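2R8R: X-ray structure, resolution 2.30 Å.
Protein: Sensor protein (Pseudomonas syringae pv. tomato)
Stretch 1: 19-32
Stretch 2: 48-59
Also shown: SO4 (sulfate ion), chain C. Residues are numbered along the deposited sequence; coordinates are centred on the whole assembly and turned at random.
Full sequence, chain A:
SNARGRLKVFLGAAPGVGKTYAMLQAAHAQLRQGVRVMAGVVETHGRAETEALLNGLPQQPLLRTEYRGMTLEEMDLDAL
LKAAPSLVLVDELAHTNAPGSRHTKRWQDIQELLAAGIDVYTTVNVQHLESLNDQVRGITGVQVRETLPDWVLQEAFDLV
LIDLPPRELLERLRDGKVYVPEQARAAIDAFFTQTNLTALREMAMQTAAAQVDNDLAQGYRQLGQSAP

Stretch 1, residues 19-32: KTYAMLQAAHAQLR
Stretch 2 (48-59) AETEALLNGLPQ

How do the two backbones lie against each other? Residues 19-32 form one helix, and stretch 2 is helical from its first residue, Ala48; the two helices run in nearly the same direction, 28° apart, with axes 9.7 Å apart at closest approach. The register pairs Tyr21 with Thr50 (CA to CA 5.7 Å), Leu24 with Leu53 (CA to CA 6.3 Å) and His28 with Leu57 (CA to CA 7.5 Å). A type I turn from Leu54 to Leu57 (Asn55 at -72/-13, Gly56 at -88/2) leads into extended Leu57 (-117/144) and Pro58 (-59/146).

What fills the apolar space? Leu53 (m, t) is a knob set among Tyr21, Leu24, Gln25 and His28, with its CB 4.0 Å from Leu24 CB. Leu24, also m, t, sends CD1 to within 3.6 Å of Thr50 CG2 and CD2 to 3.8 Å from Leu57 CD1. Farther along, Leu31 (t, p) places CD2 4.0 Å from Leu57 CD2 and CD1 4.2 Å from Pro58 CD.

How do the two rings take part? Tyr21 (chi1 t, chi2 86°) receives Leu53 CD1 over one face, 3.9 Å from the ring centroid, while Thr50 OG1 lies at its edge, 3.6 Å from Tyr21 CD1. Leu57 (m, t) lies over one face of His28, its CD2 3.9 Å from that ring's centroid and almost on the normal.

Which polar bonds hold the contact? Only one hydrogen bond crosses it: His28 (chi1 -87°, chi2 -76°) donates from NE2 to Leu53 O at 2.8 Å and 163°. Leu53 O also accepts from Gly56 N at 3.2 Å, so the ring reaches the backbone where the chain turns. Glycine leaves room there, since an ideal CB on Gly56 would lie 3.0 Å from His28 CE1, a clash.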

ATOM      1  N   LYS A  19       6.303   5.442  -0.085  1.00 12.64           N
ATOM      2  CA  LYS A  19       5.527   4.739   0.965  1.00 11.97           C
ATOM      3  C   LYS A  19       6.137   3.405   1.370  1.00 12.65           C
ATOM      4  O   LYS A  19       6.329   3.131   2.568  1.00 12.04           O
ATOM      5  CB  LYS A  19       4.110   4.457   0.476  1.00 11.69           C
ATOM      6  CG  LYS A  19       3.243   5.655   0.166  1.00 11.09           C
ATOM      7  CD  LYS A  19       1.813   5.186  -0.271  1.00 11.91           C
ATOM      8  CE  LYS A  19       1.741   4.388  -1.609  1.00  9.81           C
ATOM      9  NZ  LYS A  19       2.326   5.213  -2.751  1.00  9.56           N
ATOM     10  N   THR A  20       6.425   2.563   0.370  1.00 12.73           N
ATOM     11  CA  THR A  20       6.969   1.234   0.639  1.00 13.87           C
ATOM     12  C   THR A  20       8.343   1.274   1.282  1.00 13.78           C
ATOM     13  O   THR A  20       8.585   0.586   2.262  1.00 13.99           O
ATOM     14  CB  THR A  20       7.068   0.408  -0.619  1.00 13.73           C
ATOM     15  OG1 THR A  20       5.754   0.197  -1.091  1.00 15.49           O
ATOM     16  CG2 THR A  20       7.679  -0.934  -0.331  1.00 14.58           C
ATOM     17  N   TYR A  21       9.222   2.116   0.756  1.00 14.48           N
ATOM     18  CA  TYR A  21      10.527   2.319   1.356  1.00 14.27           C
ATOM     19  C   TYR A  21      10.403   2.749   2.839  1.00 13.91           C
ATOM     20  O   TYR A  21      11.109   2.211   3.701  1.00 15.03           O
ATOM     21  CB  TYR A  21      11.305   3.364   0.551  1.00 16.18           C
ATOM     22  CG  TYR A  21      12.749   3.513   0.997  1.00 18.16           C
ATOM     23  CD1 TYR A  21      13.721   2.677   0.475  1.00 21.54           C
ATOM     24  CD2 TYR A  21      13.145   4.482   1.913  1.00 19.68           C
ATOM     25  CE1 TYR A  21      15.032   2.771   0.837  1.00 20.93           C
ATOM     26  CE2 TYR A  21      14.494   4.585   2.291  1.00 20.92           C
ATOM     27  CZ  TYR A  21      15.420   3.705   1.739  1.00 20.65           C
ATOM     28  OH  TYR A  21      16.775   3.725   2.042  1.00 23.07           O
ATOM     29  N   ALA A  22       9.529   3.717   3.122  1.00 12.14           N
ATOM     30  CA  ALA A  22       9.274   4.171   4.491  1.00 12.84           C
ATOM     31  C   ALA A  22       8.793   3.028   5.396  1.00 13.02           C
ATOM     32  O   ALA A  22       9.302   2.848   6.503  1.00 12.63           O
ATOM     33  CB  ALA A  22       8.293   5.346   4.529  1.00 11.01           C
HETATM   34  N   MSE A  23       7.847   2.242   4.900  1.00 13.92           N
HETATM   35  CA  MSE A  23       7.400   1.072   5.600  1.00 15.60           C
HETATM   36  C   MSE A  23       8.535   0.059   5.903  1.00 15.28           C
HETATM   37  O   MSE A  23       8.562  -0.525   7.009  1.00 14.18           O
HETATM   38  CB  MSE A  23       6.256   0.389   4.846  1.00 15.12           C
HETATM   39  CG  MSE A  23       5.801  -0.907   5.538  1.00 15.60           C
HETATM   40 SE   MSE A  23       4.379  -1.884   4.654  0.80 23.34          SE
HETATM   41  CE  MSE A  23       5.304  -2.343   2.978  1.00 14.40           C
ATOM     42  N   LEU A  24       9.435  -0.161   4.931  1.00 14.96           N
ATOM     43  CA  LEU A  24      10.478  -1.143   5.098  1.00 15.37           C
ATOM     44  C   LEU A  24      11.549  -0.668   6.073  1.00 16.04           C
ATOM     45  O   LEU A  24      12.055  -1.493   6.851  1.00 14.56           O
ATOM     46  CB  LEU A  24      11.082  -1.554   3.750  1.00 16.25           C
ATOM     47  CG  LEU A  24      10.154  -2.336   2.791  1.00 16.87           C
ATOM     48  CD1 LEU A  24      10.952  -2.724   1.552  1.00 18.77           C
ATOM     49  CD2 LEU A  24       9.549  -3.567   3.452  1.00 14.11           C
ATOM     50  N   GLN A  25      11.853   0.650   6.064  1.00 15.94           N
ATOM     51  CA  GLN A  25      12.743   1.253   7.077  1.00 15.82           C
ATOM     52  C   GLN A  25      12.143   1.206   8.471  1.00 16.09           C
ATOM     53  O   GLN A  25      12.852   0.963   9.442  1.00 16.97           O
ATOM     54  CB  GLN A  25      13.088   2.713   6.751  1.00 16.23           C
ATOM     55  CG  GLN A  25      14.039   2.937   5.569  1.00 17.02           C
ATOM     56  CD  GLN A  25      15.479   2.458   5.849  1.00 20.07           C
ATOM     57  OE1 GLN A  25      15.750   1.774   6.849  1.00 22.25           O
ATOM     58  NE2 GLN A  25      16.399   2.831   4.973  1.00 19.43           N
ATOM     59  N   ALA A  26      10.842   1.430   8.592  1.00 16.36           N
ATOM     60  CA  ALA A  26      10.181   1.317   9.893  1.00 16.29           C
ATOM     61  C   ALA A  26      10.296  -0.118  10.388  1.00 16.20           C
ATOM     62  O   ALA A  26      10.516  -0.376  11.570  1.00 16.92           O
ATOM     63  CB  ALA A  26       8.727   1.752   9.812  1.00 15.99           C
ATOM     64  N   ALA A  27      10.162  -1.048   9.462  1.00 16.46           N
ATOM     65  CA  ALA A  27      10.178  -2.485   9.759  1.00 16.52           C
ATOM     66  C   ALA A  27      11.566  -2.981  10.229  1.00 16.40           C
ATOM     67  O   ALA A  27      11.672  -3.834  11.096  1.00 16.20           O
ATOM     68  CB  ALA A  27       9.708  -3.246   8.543  1.00 15.74           C
ATOM     69  N   HIS A  28      12.613  -2.415   9.652  1.00 16.70           N
ATOM     70  CA  HIS A  28      13.993  -2.677  10.054  1.00 16.46           C
ATOM     71  C   HIS A  28      14.293  -2.153  11.446  1.00 16.44           C
ATOM     72  O   HIS A  28      14.992  -2.819  12.224  1.00 17.61           O
ATOM     73  CB  HIS A  28      14.976  -2.100   9.015  1.00 16.81           C
ATOM     74  CG  HIS A  28      15.263  -3.042   7.886  1.00 16.79           C
ATOM     75  ND1 HIS A  28      16.103  -4.128   8.022  1.00 16.28           N
ATOM     76  CD2 HIS A  28      14.779  -3.103   6.622  1.00 18.69           C
ATOM     77  CE1 HIS A  28      16.139  -4.806   6.890  1.00 16.98           C
ATOM     78  NE2 HIS A  28      15.353  -4.201   6.015  1.00 17.04           N
ATOM     79  N   ALA A  29      13.767  -0.981  11.792  1.00 16.03           N
ATOM     80  CA  ALA A  29      13.923  -0.493  13.160  1.00 16.18           C
ATOM     81  C   ALA A  29      13.307  -1.501  14.104  1.00 16.18           C
ATOM     82  O   ALA A  29      13.934  -1.890  15.066  1.00 17.19           O
ATOM     83  CB  ALA A  29      13.335   0.930  13.375  1.00 15.28           C
ATOM     84  N   GLN A  30      12.102  -1.963  13.819  1.00 17.26           N
ATOM     85  CA  GLN A  30      11.481  -2.998  14.642  1.00 17.77           C
ATOM     86  C   GLN A  30      12.294  -4.299  14.697  1.00 17.97           C
ATOM     87  O   GLN A  30      12.431  -4.903  15.763  1.00 18.15           O
ATOM     88  CB  GLN A  30      10.071  -3.298  14.139  1.00 18.44           C
ATOM     89  CG  GLN A  30       9.077  -2.138  14.227  1.00 18.86           C
ATOM     90  CD  GLN A  30       8.921  -1.539  15.632  1.00 19.44           C
ATOM     91  OE1 GLN A  30       9.239  -0.376  15.838  1.00 17.04           O
ATOM     92  NE2 GLN A  30       8.415  -2.319  16.575  1.00 17.92           N
ATOM     93  N   LEU A  31      12.845  -4.732  13.559  1.00 18.67           N
ATOM     94  CA  LEU A  31      13.641  -5.971  13.507  1.00 18.29           C
ATOM     95  C   LEU A  31      14.841  -5.843  14.456  1.00 19.32           C
ATOM     96  O   LEU A  31      15.130  -6.737  15.244  1.00 18.82           O
ATOM     97  CB  LEU A  31      14.086  -6.287  12.080  1.00 17.84           C
ATOM     98  CG  LEU A  31      14.761  -7.653  11.815  1.00 19.13           C
ATOM     99  CD1 LEU A  31      13.760  -8.852  11.953  1.00 18.65           C
ATOM    100  CD2 LEU A  31      15.446  -7.698  10.476  1.00 17.04           C
ATOM    101  N   ARG A  32      15.507  -4.691  14.399  1.00 20.54           N
ATOM    102  CA  ARG A  32      16.645  -4.407  15.245  1.00 20.64           C
ATOM    103  C   ARG A  32      16.324  -4.440  16.729  1.00 20.99           C
ATOM    104  O   ARG A  32      17.172  -4.794  17.529  1.00 20.87           O
ATOM    105  CB  ARG A  32      17.222  -3.035  14.909  1.00 20.79           C
ATOM    106  CG  ARG A  32      18.031  -3.034  13.652  1.00 20.76           C
ATOM    107  CD  ARG A  32      18.795  -1.746  13.529  1.00 22.37           C
ATOM    108  NE  ARG A  32      17.959  -0.529  13.445  1.00 22.84           N
ATOM    109  CZ  ARG A  32      17.527   0.045  12.311  1.00 21.03           C
ATOM    110  NH1 ARG A  32      17.796  -0.462  11.108  1.00 17.82           N
ATOM    111  NH2 ARG A  32      16.805   1.157  12.394  1.00 22.08           N
ATOM    112  N   ALA A  48      16.002  -1.042  -6.683  1.00 28.98           N
ATOM    113  CA  ALA A  48      17.041  -1.860  -6.067  1.00 28.86           C
ATOM    114  C   ALA A  48      17.216  -1.564  -4.564  1.00 29.13           C
ATOM    115  O   ALA A  48      17.627  -2.445  -3.813  1.00 29.67           O
ATOM    116  CB  ALA A  48      18.375  -1.689  -6.814  1.00 28.42           C
ATOM    117  N   GLU A  49      16.924  -0.333  -4.124  1.00 28.59           N
ATOM    118  CA  GLU A  49      17.168   0.035  -2.732  1.00 28.84           C
ATOM    119  C   GLU A  49      16.081  -0.557  -1.852  1.00 27.94           C
ATOM    120  O   GLU A  49      16.328  -0.917  -0.706  1.00 28.03           O
ATOM    121  CB  GLU A  49      17.281   1.562  -2.539  1.00 28.49           C
ATOM    122  CG  GLU A  49      15.996   2.372  -2.793  1.00 30.13           C
ATOM    123  CD  GLU A  49      16.136   3.866  -2.472  1.00 30.58           C
ATOM    124  OE1 GLU A  49      17.205   4.282  -1.923  1.00 36.01           O
ATOM    125  OE2 GLU A  49      15.171   4.613  -2.775  1.00 29.08           O
ATOM    126  N   THR A  50      14.893  -0.674  -2.427  1.00 27.01           N
ATOM    127  CA  THR A  50      13.728  -1.233  -1.752  1.00 26.44           C
ATOM    128  C   THR A  50      13.821  -2.761  -1.775  1.00 25.55           C
ATOM    129  O   THR A  50      13.566  -3.435  -0.777  1.00 25.62           O
ATOM    130  CB  THR A  50      12.435  -0.659  -2.414  1.00 26.30           C
ATOM    131  OG1 THR A  50      12.494   0.775  -2.348  1.00 28.03           O
ATOM    132  CG2 THR A  50      11.181  -1.108  -1.712  1.00 26.57           C
ATOM    133  N   GLU A  51      14.248  -3.305  -2.895  1.00 25.04           N
ATOM    134  CA  GLU A  51      14.569  -4.717  -2.961  1.00 25.53           C
ATOM    135  C   GLU A  51      15.663  -5.108  -1.922  1.00 24.87           C
ATOM    136  O   GLU A  51      15.555  -6.152  -1.255  1.00 23.66           O
ATOM    137  CB  GLU A  51      14.918  -5.092  -4.419  1.00 25.94           C
ATOM    138  CG  GLU A  51      14.953  -6.598  -4.730  1.00 29.92           C
ATOM    139  CD  GLU A  51      13.735  -7.438  -4.217  1.00 34.00           C
ATOM    140  OE1 GLU A  51      12.621  -7.361  -4.790  1.00 37.73           O
ATOM    141  OE2 GLU A  51      13.906  -8.215  -3.245  1.00 38.07           O
ATOM    142  N   ALA A  52      16.673  -4.253  -1.723  1.00 24.42           N
ATOM    143  CA  ALA A  52      17.718  -4.545  -0.699  1.00 24.22           C
ATOM    144  C   ALA A  52      17.191  -4.465   0.749  1.00 23.69           C
ATOM    145  O   ALA A  52      17.643  -5.213   1.611  1.00 23.56           O
ATOM    146  CB  ALA A  52      18.953  -3.657  -0.881  1.00 22.78           C
ATOM    147  N   LEU A  53      16.249  -3.567   1.036  1.00 23.49           N
ATOM    148  CA  LEU A  53      15.610  -3.582   2.358  1.00 23.65           C
ATOM    149  C   LEU A  53      14.749  -4.846   2.564  1.00 23.37           C
ATOM    150  O   LEU A  53      14.783  -5.482   3.614  1.00 24.02           O
ATOM    151  CB  LEU A  53      14.780  -2.314   2.585  1.00 23.70           C
ATOM    152  CG  LEU A  53      15.598  -1.042   2.836  1.00 23.65           C
ATOM    153  CD1 LEU A  53      14.648   0.141   3.114  1.00 21.53           C
ATOM    154  CD2 LEU A  53      16.603  -1.268   3.977  1.00 19.78           C
ATOM    155  N   LEU A  54      13.994  -5.220   1.549  1.00 23.05           N
ATOM    156  CA  LEU A  54      13.157  -6.385   1.650  1.00 22.90           C
ATOM    157  C   LEU A  54      13.960  -7.674   1.883  1.00 23.38           C
ATOM    158  O   LEU A  54      13.529  -8.551   2.625  1.00 23.33           O
ATOM    159  CB  LEU A  54      12.267  -6.506   0.421  1.00 22.43           C
ATOM    160  CG  LEU A  54      11.276  -7.659   0.375  1.00 22.30           C
ATOM    161  CD1 LEU A  54      10.353  -7.624   1.607  1.00 19.62           C
ATOM    162  CD2 LEU A  54      10.508  -7.607  -0.963  1.00 20.98           C
ATOM    163  N   ASN A  55      15.112  -7.784   1.256  1.00 24.09           N
ATOM    164  CA  ASN A  55      15.927  -8.985   1.377  1.00 24.73           C
ATOM    165  C   ASN A  55      16.587  -9.145   2.739  1.00 23.88           C
ATOM    166  O   ASN A  55      17.069 -10.224   3.045  1.00 24.20           O
ATOM    167  CB  ASN A  55      16.971  -9.066   0.238  1.00 25.50           C
ATOM    168  CG  ASN A  55      16.330  -9.479  -1.119  1.00 29.86           C
ATOM    169  OD1 ASN A  55      16.876  -9.142  -2.189  1.00 35.59           O
ATOM    170  ND2 ASN A  55      15.169 -10.212  -1.078  1.00 28.75           N
ATOM    171  N   GLY A  56      16.581  -8.104   3.563  1.00 22.98           N
ATOM    172  CA  GLY A  56      16.970  -8.231   4.963  1.00 22.39           C
ATOM    173  C   GLY A  56      15.868  -8.603   5.961  1.00 22.28           C
ATOM    174  O   GLY A  56      16.118  -8.649   7.168  1.00 21.82           O
ATOM    175  N   LEU A  57      14.648  -8.831   5.472  1.00 21.65           N
ATOM    176  CA  LEU A  57      13.507  -9.110   6.309  1.00 21.45           C
ATOM    177  C   LEU A  57      12.988 -10.511   6.008  1.00 21.99           C
ATOM    178  O   LEU A  57      13.030 -10.949   4.852  1.00 22.71           O
ATOM    179  CB  LEU A  57      12.384  -8.093   6.040  1.00 22.01           C
ATOM    180  CG  LEU A  57      12.637  -6.631   6.410  1.00 20.02           C
ATOM    181  CD1 LEU A  57      11.597  -5.711   5.753  1.00 18.05           C
ATOM    182  CD2 LEU A  57      12.674  -6.449   7.914  1.00 16.86           C
ATOM    183  N   PRO A  58      12.498 -11.232   7.038  1.00 21.89           N
ATOM    184  CA  PRO A  58      11.836 -12.484   6.745  1.00 21.76           C
ATOM    185  C   PRO A  58      10.645 -12.251   5.807  1.00 22.48           C
ATOM    186  O   PRO A  58       9.957 -11.210   5.899  1.00 21.50           O
ATOM    187  CB  PRO A  58      11.363 -12.952   8.122  1.00 21.88           C
ATOM    188  CG  PRO A  58      12.305 -12.267   9.078  1.00 21.97           C
ATOM    189  CD  PRO A  58      12.498 -10.942   8.487  1.00 21.56           C
ATOM    190  N   GLN A  59      10.404 -13.227   4.927  1.00 22.90           N
ATOM    191  CA  GLN A  59       9.388 -13.100   3.888  1.00 23.28           C
ATOM    192  C   GLN A  59       8.516 -14.332   3.820  1.00 23.20           C
ATOM    193  O   GLN A  59       9.027 -15.458   3.868  1.00 23.10           O
ATOM    194  CB  GLN A  59      10.068 -12.870   2.562  1.00 23.45           C
ATOM    195  CG  GLN A  59      10.754 -11.504   2.463  1.00 23.89           C
ATOM    196  CD  GLN A  59      11.692 -11.460   1.295  1.00 26.21           C
ATOM    197  OE1 GLN A  59      11.337 -11.877   0.212  1.00 26.90           O
ATOM    198  NE2 GLN A  59      12.884 -10.956   1.504  1.00 28.94           N
TER
HETATM  199  S   SO4 C 226       5.662   4.264  -3.354  1.00 19.03           S
HETATM  200  O1  SO4 C 226       4.840   3.908  -4.479  1.00 22.03           O
HETATM  201  O2  SO4 C 226       7.000   4.627  -3.689  1.00 18.73           O
HETATM  202  O3  SO4 C 226       4.865   5.340  -2.754  1.00 16.23           O
HETATM  203  O4  SO4 C 226       5.875   3.056  -2.544  1.00 17.98           O